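Local coordinates for Rev protein (Borrelia burgdorferi, PDB 5EQZ) that is of unknown function but is a plasmid-encoded Borrelia protein, probably a lipoprotein, with an all-helical fold, at residues S18-V23 with Q65-D70; L76-A81 with K106-T111. All coordinates share one frame; numbering follows the deposited sequence.

Contact 1 of 2, residues S18-V23 with Q65-D70; sequences SLMEDV and QNSFQD
Val23 reaches over the backbone of helix 55-88 and lays its CG1 methyl on the start of Phe68, 3.6 Å from Phe68 CA. The methyl gets there because CG1 stands anti to the backbone N (chi1 164°), and from that position it also lies 4.0 Å from Phe68 CB. It therefore packs on the root of the phenylalanine and not on its ring; the other branch, CG2, meets the ring obliquely. The same methyl also faces Ser67, with Val23 CG1 4.2 Å from Ser67 CB, so it sits against two consecutive residues of the longer helix. One turn earlier, Met20 reaches the same helix by a longer route. Its CB does not aim at the partner helix, but the chain bends at chi2 and chi3 and brings the thioether across, with SD 3.8 Å from Ser67 OG. Met20 CE lies equally close to that hydroxyl, a van der Waals contact. Ser67 OG also has a weak hydrogen bond with Asn63 O of its own helix. Leu19 and Val23 both rest on Leu64 of helix 55-88 as well. The two helices run nearly parallel, their local axes 9.7 Å apart and inclined by 18°, and Val23 and Phe68 mark the nearest approach of the backbones, 6.0 Å between CA atoms. Such side-by-side packing is characteristic of a helical bundle. Helix 32-48 completes it as the third member: Leu19 and Phe68 both touch Ile42, and Asp22 touches Tyr38.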
ATOM      1  N   SER A  18      -3.182  -6.792  18.280  1.00 21.00           N
ATOM      2  CA  SER A  18      -2.583  -5.476  18.056  0.61 23.66           C
ATOM      3  C   SER A  18      -2.143  -5.326  16.608  1.00 21.12           C
ATOM      4  O   SER A  18      -2.403  -4.298  15.971  1.00 19.72           O
ATOM      5  CB  SER A  18      -1.402  -5.278  19.005  0.61 25.81           C
ATOM      6  OG  SER A  18      -0.793  -4.011  18.806  0.61 23.91           O
ATOM      7  N   LEU A  19      -1.477  -6.343  16.067  1.00 16.67           N
ATOM      8  CA  LEU A  19      -1.066  -6.289  14.670  1.00 18.87           C
ATOM      9  C   LEU A  19      -2.277  -6.263  13.744  1.00 18.45           C
ATOM     10  O   LEU A  19      -2.264  -5.557  12.723  1.00 18.46           O
ATOM     11  CB  LEU A  19      -0.147  -7.469  14.362  1.00 21.23           C
ATOM     12  CG  LEU A  19       0.585  -7.492  13.027  1.00 20.26           C
ATOM     13  CD1 LEU A  19       1.276  -6.151  12.761  1.00 22.02           C
ATOM     14  CD2 LEU A  19       1.613  -8.635  13.038  1.00 22.87           C
ATOM     15  N   MET A  20      -3.340  -7.001  14.093  1.00 17.66           N
ATOM     16  CA  MET A  20      -4.556  -6.989  13.288  1.00 16.53           C
ATOM     17  C   MET A  20      -5.150  -5.573  13.221  1.00 18.80           C
ATOM     18  O   MET A  20      -5.553  -5.105  12.149  1.00 20.17           O
ATOM     19  CB  MET A  20      -5.596  -7.965  13.865  1.00 16.47           C
ATOM     20  CG  MET A  20      -6.952  -7.893  13.117  1.00 20.19           C
ATOM     21  SD  MET A  20      -6.886  -8.487  11.404  1.00 25.68           S
ATOM     22  CE  MET A  20      -7.443 -10.138  11.553  1.00 30.42           C
ATOM     23  N   GLU A  21      -5.208  -4.874  14.361  1.00 18.88           N
ATOM     24  CA  GLU A  21      -5.785  -3.530  14.360  1.00 16.93           C
ATOM     25  C   GLU A  21      -4.969  -2.583  13.482  1.00 18.71           C
ATOM     26  O   GLU A  21      -5.537  -1.745  12.770  1.00 18.54           O
ATOM     27  CB  GLU A  21      -5.891  -2.964  15.780  1.00 20.19           C
ATOM     28  CG  GLU A  21      -6.798  -3.768  16.760  1.00 21.23           C
ATOM     29  CD  GLU A  21      -8.248  -3.857  16.313  1.00 21.96           C
ATOM     30  OE1 GLU A  21      -8.658  -3.158  15.359  1.00 20.67           O
ATOM     31  OE2 GLU A  21      -9.014  -4.660  16.900  1.00 19.28           O
ATOM     32  N   ASP A  22      -3.641  -2.728  13.501  1.00 16.98           N
ATOM     33  CA  ASP A  22      -2.784  -1.918  12.633  1.00 15.64           C
ATOM     34  C   ASP A  22      -3.014  -2.261  11.165  1.00 21.48           C
ATOM     35  O   ASP A  22      -3.096  -1.359  10.321  1.00 19.97           O
ATOM     36  CB  ASP A  22      -1.310  -2.118  12.997  1.00 18.25           C
ATOM     37  CG  ASP A  22      -0.908  -1.416  14.282  1.00 23.06           C
ATOM     38  OD1 ASP A  22      -1.497  -0.378  14.629  1.00 27.43           O
ATOM     39  OD2 ASP A  22       0.046  -1.894  14.926  1.00 26.20           O
ATOM     40  N   VAL A  23      -3.120  -3.559  10.840  1.00 20.80           N
ATOM     41  CA  VAL A  23      -3.352  -3.990   9.462  1.00 22.95           C
ATOM     42  C   VAL A  23      -4.694  -3.478   8.955  1.00 21.96           C
ATOM     43  O   VAL A  23      -4.812  -3.028   7.804  1.00 21.67           O
ATOM     44  CB  VAL A  23      -3.253  -5.525   9.364  1.00 22.69           C
ATOM     45  CG1 VAL A  23      -3.872  -6.058   8.061  1.00 24.15           C
ATOM     46  CG2 VAL A  23      -1.805  -5.957   9.493  1.00 21.89           C
ATOM     47  N   GLN A  65      -3.566 -12.903   8.400  1.00 18.95           N
ATOM     48  CA  GLN A  65      -3.010 -12.988   7.051  1.00 19.31           C
ATOM     49  C   GLN A  65      -4.050 -12.625   5.995  1.00 23.66           C
ATOM     50  O   GLN A  65      -3.740 -11.890   5.046  1.00 24.71           O
ATOM     51  CB  GLN A  65      -2.440 -14.379   6.778  1.00 26.19           C
ATOM     52  CG  GLN A  65      -1.453 -14.874   7.829  1.00 30.41           C
ATOM     53  CD  GLN A  65      -1.343 -16.395   7.842  1.00 38.78           C
ATOM     54  OE1 GLN A  65      -0.950 -16.993   6.851  1.00 40.85           O
ATOM     55  NE2 GLN A  65      -1.693 -17.019   8.955  1.00 43.57           N
ATOM     56  N   ASN A  66      -5.287 -13.118   6.138  1.00 21.33           N
ATOM     57  CA  ASN A  66      -6.313 -12.821   5.139  1.00 25.80           C
ATOM     58  C   ASN A  66      -6.546 -11.318   5.023  1.00 24.78           C
ATOM     59  O   ASN A  66      -6.639 -10.773   3.910  1.00 25.89           O
ATOM     60  CB  ASN A  66      -7.621 -13.528   5.477  1.00 30.09           C
ATOM     61  CG  ASN A  66      -7.544 -15.030   5.276  1.00 32.17           C
ATOM     62  OD1 ASN A  66      -6.662 -15.536   4.585  1.00 32.96           O
ATOM     63  ND2 ASN A  66      -8.488 -15.750   5.870  1.00 33.90           N
ATOM     64  N   SER A  67      -6.652 -10.631   6.164  1.00 20.37           N
ATOM     65  CA  SER A  67      -6.895  -9.185   6.129  1.00 22.39           C
ATOM     66  C   SER A  67      -5.732  -8.448   5.491  1.00 23.22           C
ATOM     67  O   SER A  67      -5.938  -7.500   4.721  1.00 25.09           O
ATOM     68  CB  SER A  67      -7.143  -8.652   7.540  1.00 23.73           C
ATOM     69  OG  SER A  67      -8.420  -9.066   8.008  1.00 29.89           O
ATOM     70  N   PHE A  68      -4.502  -8.866   5.786  1.00 22.47           N
ATOM     71  CA  PHE A  68      -3.359  -8.202   5.168  1.00 21.98           C
ATOM     72  C   PHE A  68      -3.369  -8.394   3.659  1.00 24.89           C
ATOM     73  O   PHE A  68      -3.156  -7.444   2.899  1.00 24.28           O
ATOM     74  CB  PHE A  68      -2.043  -8.716   5.735  1.00 21.34           C
ATOM     75  CG  PHE A  68      -0.849  -8.087   5.074  1.00 22.56           C
ATOM     76  CD1 PHE A  68      -0.422  -6.828   5.470  1.00 21.89           C
ATOM     77  CD2 PHE A  68      -0.194  -8.722   4.035  1.00 24.73           C
ATOM     78  CE1 PHE A  68       0.659  -6.216   4.840  1.00 22.73           C
ATOM     79  CE2 PHE A  68       0.887  -8.110   3.395  1.00 26.20           C
ATOM     80  CZ  PHE A  68       1.315  -6.859   3.810  1.00 21.43           C
ATOM     81  N   GLN A  69      -3.590  -9.626   3.198  1.00 24.30           N
ATOM     82  CA  GLN A  69      -3.614  -9.850   1.758  1.00 28.12           C
ATOM     83  C   GLN A  69      -4.704  -9.025   1.085  1.00 27.47           C
ATOM     84  O   GLN A  69      -4.526  -8.564  -0.051  1.00 24.59           O
ATOM     85  CB  GLN A  69      -3.785 -11.343   1.471  1.00 30.43           C
ATOM     86  CG  GLN A  69      -2.522 -12.167   1.754  1.00 36.66           C
ATOM     87  CD  GLN A  69      -1.306 -11.719   0.931  1.00 41.62           C
ATOM     88  OE1 GLN A  69      -1.416 -11.406  -0.261  1.00 43.11           O
ATOM     89  NE2 GLN A  69      -0.139 -11.686   1.575  1.00 39.98           N
ATOM     90  N   ASP A  70      -5.825  -8.794   1.768  1.00 26.86           N
ATOM     91  CA  ASP A  70      -6.877  -7.989   1.156  1.00 29.70           C
ATOM     92  C   ASP A  70      -6.499  -6.513   1.122  1.00 24.84           C
ATOM     93  O   ASP A  70      -6.806  -5.811   0.146  1.00 25.07           O
ATOM     94  CB  ASP A  70      -8.189  -8.188   1.899  1.00 33.73           C
ATOM     95  CG  ASP A  70      -8.747  -9.587   1.724  1.00 37.80           C
ATOM     96  OD1 ASP A  70      -8.385 -10.288   0.747  1.00 40.78           O
ATOM     97  OD2 ASP A  70      -9.560  -9.984   2.571  1.00 42.71           O
TER

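Contact 2 of 2, residues L76-A81 with K106-T111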
ATOM      1  N   LEU A  76      -2.285  -2.474  -4.265  1.00 21.87           N
ATOM      2  CA  LEU A  76      -1.691  -2.716  -5.578  1.00 23.89           C
ATOM      3  C   LEU A  76      -2.650  -2.359  -6.707  1.00 25.61           C
ATOM      4  O   LEU A  76      -2.222  -1.860  -7.755  1.00 27.32           O
ATOM      5  CB  LEU A  76      -1.257  -4.177  -5.695  1.00 25.37           C
ATOM      6  CG  LEU A  76      -0.002  -4.539  -4.902  1.00 31.99           C
ATOM      7  CD1 LEU A  76       0.108  -6.046  -4.743  1.00 32.89           C
ATOM      8  CD2 LEU A  76       1.231  -3.996  -5.609  1.00 35.34           C
ATOM      9  N   ALA A  77      -3.947  -2.627  -6.536  1.00 26.10           N
ATOM     10  CA  ALA A  77      -4.894  -2.263  -7.589  1.00 27.83           C
ATOM     11  C   ALA A  77      -5.011  -0.748  -7.706  1.00 32.72           C
ATOM     12  O   ALA A  77      -5.088  -0.199  -8.820  1.00 34.01           O
ATOM     13  CB  ALA A  77      -6.260  -2.889  -7.314  1.00 28.72           C
ATOM     14  N   ALA A  78      -5.021  -0.057  -6.566  1.00 24.33           N
ATOM     15  CA  ALA A  78      -5.098   1.398  -6.574  1.00 25.49           C
ATOM     16  C   ALA A  78      -3.877   1.997  -7.256  1.00 25.34           C
ATOM     17  O   ALA A  78      -3.997   2.966  -8.019  1.00 24.04           O
ATOM     18  CB  ALA A  78      -5.236   1.925  -5.143  1.00 21.34           C
ATOM     19  N   LEU A  79      -2.694   1.419  -7.011  1.00 25.33           N
ATOM     20  CA  LEU A  79      -1.476   1.931  -7.643  1.00 28.12           C
ATOM     21  C   LEU A  79      -1.534   1.782  -9.162  1.00 29.09           C
ATOM     22  O   LEU A  79      -1.305   2.747  -9.906  1.00 27.18           O
ATOM     23  CB  LEU A  79      -0.253   1.212  -7.075  1.00 25.60           C
ATOM     24  CG  LEU A  79       0.197   1.651  -5.686  1.00 24.05           C
ATOM     25  CD1 LEU A  79       1.087   0.589  -5.026  1.00 23.74           C
ATOM     26  CD2 LEU A  79       0.931   2.987  -5.811  1.00 21.70           C
ATOM     27  N   LYS A  80      -1.858   0.578  -9.643  1.00 27.50           N
ATOM     28  CA  LYS A  80      -1.938   0.346 -11.083  1.00 31.42           C
ATOM     29  C   LYS A  80      -3.037   1.193 -11.725  1.00 32.39           C
ATOM     30  O   LYS A  80      -2.885   1.659 -12.866  1.00 34.27           O
ATOM     31  CB  LYS A  80      -2.157  -1.144 -11.353  1.00 32.03           C
ATOM     32  CG  LYS A  80      -1.018  -2.017 -10.863  1.00 32.03           C
ATOM     33  CD  LYS A  80      -1.375  -3.517 -10.917  1.00 35.90           C
ATOM     34  CE  LYS A  80      -0.303  -4.372 -10.251  1.00 35.95           C
ATOM     35  NZ  LYS A  80      -0.697  -5.821 -10.086  1.00 40.12           N
ATOM     36  N   ALA A  81      -4.135   1.435 -10.995  1.00 29.80           N
ATOM     37  CA  ALA A  81      -5.201   2.294 -11.510  1.00 34.24           C
ATOM     38  C   ALA A  81      -4.718   3.738 -11.659  1.00 34.70           C
ATOM     39  O   ALA A  81      -4.924   4.378 -12.703  1.00 35.36           O
ATOM     40  CB  ALA A  81      -6.415   2.213 -10.583  1.00 31.59           C
ATOM     41  N   LYS A 106      -1.309  11.601  -5.376  1.00 15.94           N
ATOM     42  CA  LYS A 106      -1.518  11.830  -3.948  1.00 18.21           C
ATOM     43  C   LYS A 106      -2.466  10.792  -3.361  1.00 21.18           C
ATOM     44  O   LYS A 106      -2.254  10.314  -2.236  1.00 20.74           O
ATOM     45  CB  LYS A 106      -2.048  13.248  -3.721  1.00 20.01           C
ATOM     46  CG  LYS A 106      -2.387  13.565  -2.286  1.00 26.10           C
ATOM     47  CD  LYS A 106      -2.581  15.065  -2.064  1.00 31.79           C
ATOM     48  CE  LYS A 106      -3.208  15.338  -0.696  1.00 38.27           C
ATOM     49  NZ  LYS A 106      -3.818  16.697  -0.604  1.00 42.81           N
ATOM     50  N   LEU A 107      -3.500  10.405  -4.121  1.00 20.96           N
ATOM     51  CA  LEU A 107      -4.454   9.403  -3.643  1.00 22.98           C
ATOM     52  C   LEU A 107      -3.805   8.054  -3.340  1.00 20.35           C
ATOM     53  O   LEU A 107      -4.341   7.293  -2.522  1.00 22.27           O
ATOM     54  CB  LEU A 107      -5.575   9.215  -4.672  1.00 25.58           C
ATOM     55  CG  LEU A 107      -6.604  10.350  -4.703  1.00 32.27           C
ATOM     56  CD1 LEU A 107      -7.638  10.114  -5.799  1.00 34.26           C
ATOM     57  CD2 LEU A 107      -7.278  10.509  -3.343  1.00 35.62           C
ATOM     58  N   VAL A 108      -2.688   7.720  -3.974  1.00 19.90           N
ATOM     59  CA  VAL A 108      -2.026   6.450  -3.684  1.00 19.22           C
ATOM     60  C   VAL A 108      -0.722   6.659  -2.913  1.00 20.11           C
ATOM     61  O   VAL A 108       0.169   5.806  -2.954  1.00 20.08           O
ATOM     62  CB  VAL A 108      -1.816   5.602  -4.950  1.00 19.66           C
ATOM     63  CG1 VAL A 108      -3.172   5.136  -5.492  1.00 20.77           C
ATOM     64  CG2 VAL A 108      -1.027   6.357  -6.038  1.00 18.39           C
ATOM     65  N   GLY A 109      -0.608   7.777  -2.199  1.00 20.47           N
ATOM     66  CA  GLY A 109       0.522   8.017  -1.326  1.00 21.79           C
ATOM     67  C   GLY A 109       1.805   8.453  -1.986  1.00 24.07           C
ATOM     68  O   GLY A 109       2.872   8.341  -1.368  1.00 28.38           O
ATOM     69  N   VAL A 110       1.738   8.984  -3.210  1.00 22.60           N
ATOM     70  CA  VAL A 110       2.905   9.398  -3.978  1.00 22.16           C
ATOM     71  C   VAL A 110       2.846  10.916  -4.138  1.00 23.46           C
ATOM     72  O   VAL A 110       1.846  11.456  -4.628  1.00 23.12           O
ATOM     73  CB  VAL A 110       2.956   8.697  -5.343  1.00 18.62           C
ATOM     74  CG1 VAL A 110       4.110   9.207  -6.160  1.00 21.55           C
ATOM     75  CG2 VAL A 110       3.071   7.162  -5.151  1.00 21.52           C
ATOM     76  N   THR A 111       3.907  11.595  -3.709  1.00 26.56           N
ATOM     77  CA  THR A 111       4.010  13.052  -3.761  1.00 27.70           C
ATOM     78  C   THR A 111       4.829  13.455  -4.981  1.00 27.15           C
ATOM     79  O   THR A 111       6.029  13.159  -5.048  1.00 28.43           O
ATOM     80  CB  THR A 111       4.672  13.595  -2.490  1.00 31.56           C
ATOM     81  OG1 THR A 111       3.760  13.514  -1.389  1.00 31.75           O
ATOM     82  CG2 THR A 111       5.109  15.049  -2.677  1.00 34.98           C
TER
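Residues 76-81 form a regular turn and a half in the C-terminal half of helix 55-88, whereas 106-111 is the place where helix 95-107 stops and the chain turns away. That stop is a Schellman motif: Gly109, with phi 78°, takes the C-prime position, its N bonding to Lys106 O at 3.0 Å while Val110 N reaches back to Ala105 O. Val108, just before the glycine, is the residue that the turn offers to the long helix, and its CA lies 6.0 Å from that of Leu79. Everything that touches across the contact passes through this one valine. Its two methyls divide the work. CG1 faces Ala78, 3.8 Å from the Ala78 CB methyl, a short side chain that lets the valine come in close to the helix backbone. CG2 faces Leu79 instead, 3.9 Å from Leu79 CD2, which is as near to Val108 CB. With chi1 at -77°, Leu79 holds CG beside its backbone N and anti to the carbonyl carbon; its CB does not head for the loop, but the branched end does, and the two side chains meet at a slant. Leu79 also packs on Val137 and Ile138 of helix 122-142, extending the apolar contact to the C-terminal helix. Val110 touches Gln133, a further contact that brings the turn against that helix. The Val108 carbonyl accepts a hydrogen bond from Lys75 NZ, a polar tie from the long helix to the same residue. The tightest approach of the valine is to the main chain, where its CG1 methyl lies 3.4 Å from Ala78 O.

Overall arrangement
From the N terminus, helix 10-24 comes first, helix 32-48 follows, and the chain then enters the long helix 55-88. Contact 1 closes the first loop, bringing 18-23 against 65-70 with 41 residues in between. Further along the same helix, 76-81 opens contact 2, which closes when helix 95-107 ends at 106-111, after 24 intervening residues. The loops therefore follow in series, neither nested nor crossed. Helix 55-88 is common to both, although the contacts do not touch: their centres are about 20 Å apart and their nearest atoms about 7 Å. Contact 1 ties the N-terminal helix 10-24 to helix 55-88; contact 2 joins the latter to the end of helix 95-107, alongside helix 122-142.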